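Local coordinates for 3-hydroxyisobutyrate dehydrogenase (Thermus thermophilus, PDB 2CVZ), which probably oxidises 3-hydroxyisobutyrate to methylmalonate semialdehyde in valine catabolism, with an NADP cofactor as the hydride acceptor, at residues T66-Y70 / A96-L100. Residues are numbered along the deposited sequence; the frame is centred on the assembly and turned at random.
With NDP (NADPH dihydro-nicotinamide-adenine-dinucleotide phosphate), chain G.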
# COMPACT_ATOMS: atom_id res chain seq x y z
N THR C 66 -9.21 -26.66 -5.10
CA THR C 66 -9.99 -27.27 -6.17
C THR C 66 -9.15 -28.31 -6.91
O THR C 66 -9.68 -29.24 -7.52
CB THR C 66 -10.48 -26.19 -7.16
OG1 THR C 66 -11.29 -25.24 -6.46
CG2 THR C 66 -11.31 -26.82 -8.28
N ARG C 67 -7.83 -28.17 -6.83
CA ARG C 67 -6.92 -29.10 -7.49
C ARG C 67 -7.14 -30.51 -6.95
O ARG C 67 -7.27 -31.47 -7.73
CB ARG C 67 -5.47 -28.67 -7.24
CG ARG C 67 -4.48 -29.37 -8.15
CD ARG C 67 -3.06 -28.92 -7.84
NE ARG C 67 -2.15 -29.25 -8.93
CZ ARG C 67 -2.24 -28.73 -10.15
NH1 ARG C 67 -3.20 -27.86 -10.44
NH2 ARG C 67 -1.37 -29.08 -11.09
N GLU C 68 -7.17 -30.65 -5.63
CA GLU C 68 -7.38 -31.95 -5.01
C GLU C 68 -8.80 -32.44 -5.25
O GLU C 68 -9.04 -33.64 -5.36
CB GLU C 68 -7.11 -31.87 -3.50
CG GLU C 68 -5.65 -31.66 -3.14
CD GLU C 68 -5.14 -30.30 -3.56
OE1 GLU C 68 -5.71 -29.29 -3.11
OE2 GLU C 68 -4.16 -30.24 -4.34
N VAL C 69 -9.75 -31.51 -5.34
CA VAL C 69 -11.14 -31.87 -5.60
C VAL C 69 -11.20 -32.49 -6.99
O VAL C 69 -11.93 -33.45 -7.23
CB VAL C 69 -12.07 -30.64 -5.56
CG1 VAL C 69 -13.49 -31.06 -5.87
CG2 VAL C 69 -12.00 -29.97 -4.19
N TYR C 70 -10.42 -31.92 -7.90
CA TYR C 70 -10.36 -32.40 -9.27
C TYR C 70 -9.83 -33.82 -9.38
O TYR C 70 -10.44 -34.66 -10.04
CB TYR C 70 -9.47 -31.47 -10.10
CG TYR C 70 -10.23 -30.52 -10.99
CD1 TYR C 70 -10.77 -30.95 -12.21
CD2 TYR C 70 -10.40 -29.19 -10.63
CE1 TYR C 70 -11.45 -30.07 -13.04
CE2 TYR C 70 -11.09 -28.30 -11.46
CZ TYR C 70 -11.61 -28.75 -12.66
OH TYR C 70 -12.28 -27.87 -13.48
N ALA C 96 -12.61 -22.77 -11.98
CA ALA C 96 -12.23 -24.18 -12.02
C ALA C 96 -13.37 -25.05 -11.51
O ALA C 96 -13.56 -26.18 -11.96
CB ALA C 96 -10.98 -24.41 -11.18
N SER C 97 -14.14 -24.52 -10.57
CA SER C 97 -15.26 -25.26 -10.01
C SER C 97 -16.39 -25.38 -11.02
O SER C 97 -17.08 -26.39 -11.05
CB SER C 97 -15.75 -24.60 -8.72
OG SER C 97 -14.77 -24.68 -7.71
N ARG C 98 -16.57 -24.35 -11.84
CA ARG C 98 -17.62 -24.38 -12.85
C ARG C 98 -17.33 -25.47 -13.88
O ARG C 98 -18.22 -26.19 -14.31
CB ARG C 98 -17.75 -23.04 -13.58
CG ARG C 98 -18.20 -21.90 -12.70
CD ARG C 98 -18.62 -20.72 -13.56
NE ARG C 98 -18.82 -19.51 -12.76
CZ ARG C 98 -17.85 -18.71 -12.34
NH1 ARG C 98 -16.59 -18.98 -12.65
NH2 ARG C 98 -18.14 -17.65 -11.61
N ARG C 99 -16.06 -25.58 -14.28
CA ARG C 99 -15.69 -26.60 -15.25
C ARG C 99 -15.88 -27.97 -14.63
O ARG C 99 -16.30 -28.91 -15.30
CB ARG C 99 -14.23 -26.41 -15.70
CG ARG C 99 -14.02 -25.23 -16.63
CD ARG C 99 -12.64 -25.27 -17.26
NE ARG C 99 -11.58 -24.94 -16.31
CZ ARG C 99 -11.32 -23.71 -15.88
NH1 ARG C 99 -12.05 -22.69 -16.32
NH2 ARG C 99 -10.34 -23.50 -15.02
N LEU C 100 -15.56 -28.08 -13.35
CA LEU C 100 -15.72 -29.35 -12.64
C LEU C 100 -17.20 -29.72 -12.63
O LEU C 100 -17.57 -30.88 -12.83
CB LEU C 100 -15.20 -29.23 -11.20
CG LEU C 100 -15.40 -30.45 -10.31
CD1 LEU C 100 -14.69 -31.65 -10.91
CD2 LEU C 100 -14.88 -30.16 -8.91
PA NDP G . -6.18 -29.74 6.47
O1A NDP G . -6.36 -29.97 7.87
O2A NDP G . -4.86 -29.38 5.84
O5B NDP G . -6.78 -31.07 5.73
C5B NDP G . -6.71 -31.18 4.30
C4B NDP G . -7.37 -32.53 4.02
O4B NDP G . -7.28 -32.72 2.59
C3B NDP G . -6.77 -33.73 4.67
O3B NDP G . -7.83 -34.67 5.02
C2B NDP G . -5.89 -34.33 3.64
O2B NDP G . -5.51 -35.70 3.77
C1B NDP G . -6.64 -33.98 2.40
N9A NDP G . -5.77 -33.94 1.19
C8A NDP G . -4.68 -33.09 0.91
N7A NDP G . -4.16 -33.36 -0.27
C5A NDP G . -4.88 -34.39 -0.78
C6A NDP G . -4.83 -35.13 -1.99
N6A NDP G . -3.91 -34.85 -2.91
N1A NDP G . -5.73 -36.13 -2.20
C2A NDP G . -6.66 -36.41 -1.27
N3A NDP G . -6.80 -35.77 -0.10
C4A NDP G . -5.87 -34.76 0.09
O3 NDP G . -7.21 -28.67 5.95
PN NDP G . -8.40 -27.80 6.56
O1N NDP G . -7.79 -26.94 7.59
O2N NDP G . -9.44 -28.81 6.93
O5D NDP G . -8.91 -27.03 5.26
C5D NDP G . -9.55 -27.73 4.14
C4D NDP G . -10.35 -26.67 3.34
O4D NDP G . -11.19 -25.98 4.25
C3D NDP G . -9.43 -25.59 2.74
O3D NDP G . -9.92 -25.24 1.43
C2D NDP G . -9.49 -24.46 3.74
O2D NDP G . -9.07 -23.26 3.12
C1D NDP G . -11.03 -24.57 4.10
N1N NDP G . -11.40 -23.93 5.41
C2N NDP G . -10.54 -24.12 6.52
C3N NDP G . -10.95 -23.50 7.77
C7N NDP G . -10.13 -23.64 8.97
O7N NDP G . -10.24 -22.90 9.97
N7N NDP G . -9.21 -24.62 9.05
C4N NDP G . -12.16 -22.77 7.80
C5N NDP G . -12.97 -22.61 6.71
C6N NDP G . -12.59 -23.19 5.51
P2B NDP G . -4.39 -36.21 4.72
O1X NDP G . -3.97 -37.47 4.07
O2X NDP G . -4.97 -36.41 6.08
O3X NDP G . -3.25 -35.19 4.76
O HOH W 1 -13.48 -26.57 -5.83
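The carbonyl oxygen of Ala96 takes two donors at once: Tyr70 OH reaches it from the adjacent helix at 2.6 Å, while Leu100 N keeps the ordinary helical bond to it. The phenol meets this oxygen on a lone pair, in the carbonyl plane, at a C=O...OH angle of 137°, and so shows how a helix carbonyl already in use can still accept a side chain from outside. With chi1 of -103°, off the staggered positions, the Tyr70 ring is turned toward the neighbouring helix, which brings OH to Ala96 O. Leu100 CB and CD1 lie over one ring face, and Ala96 CB touches Tyr70 CE2 at 3.9 Å. A phenylalanine in place of Tyr70 could retain much of this apolar contact but would probably leave Ala96 O without its second donor and the ring less firmly tied to the other helix. Deeper in, Val69 CG1, anti to its own backbone N (chi1 178°), presses on Leu100 CD2 at a tight 3.5 Å, the two side chains crossing at about a right angle. Nearer the helix starts, a water bridges Thr66 OG1 (2.6 Å) and Ser97 OG (3.0 Å); both hydroxyls also bond to the backbone of Glu93, and Thr66 CG2 packs on Ala96 CB. From the same helix as Tyr70, Glu68 sends CG to within 3.6 Å of the NADPH adenine atom N6A. Segments 66-70 and 96-100 run nearly parallel, their axes 10.5 Å apart at closest approach, on consecutive helices 66-76 and 94-105 of the Rossmann-type domain, connected through strand 85-88, which lies between strands 58-61 and 110-117 in the sheet.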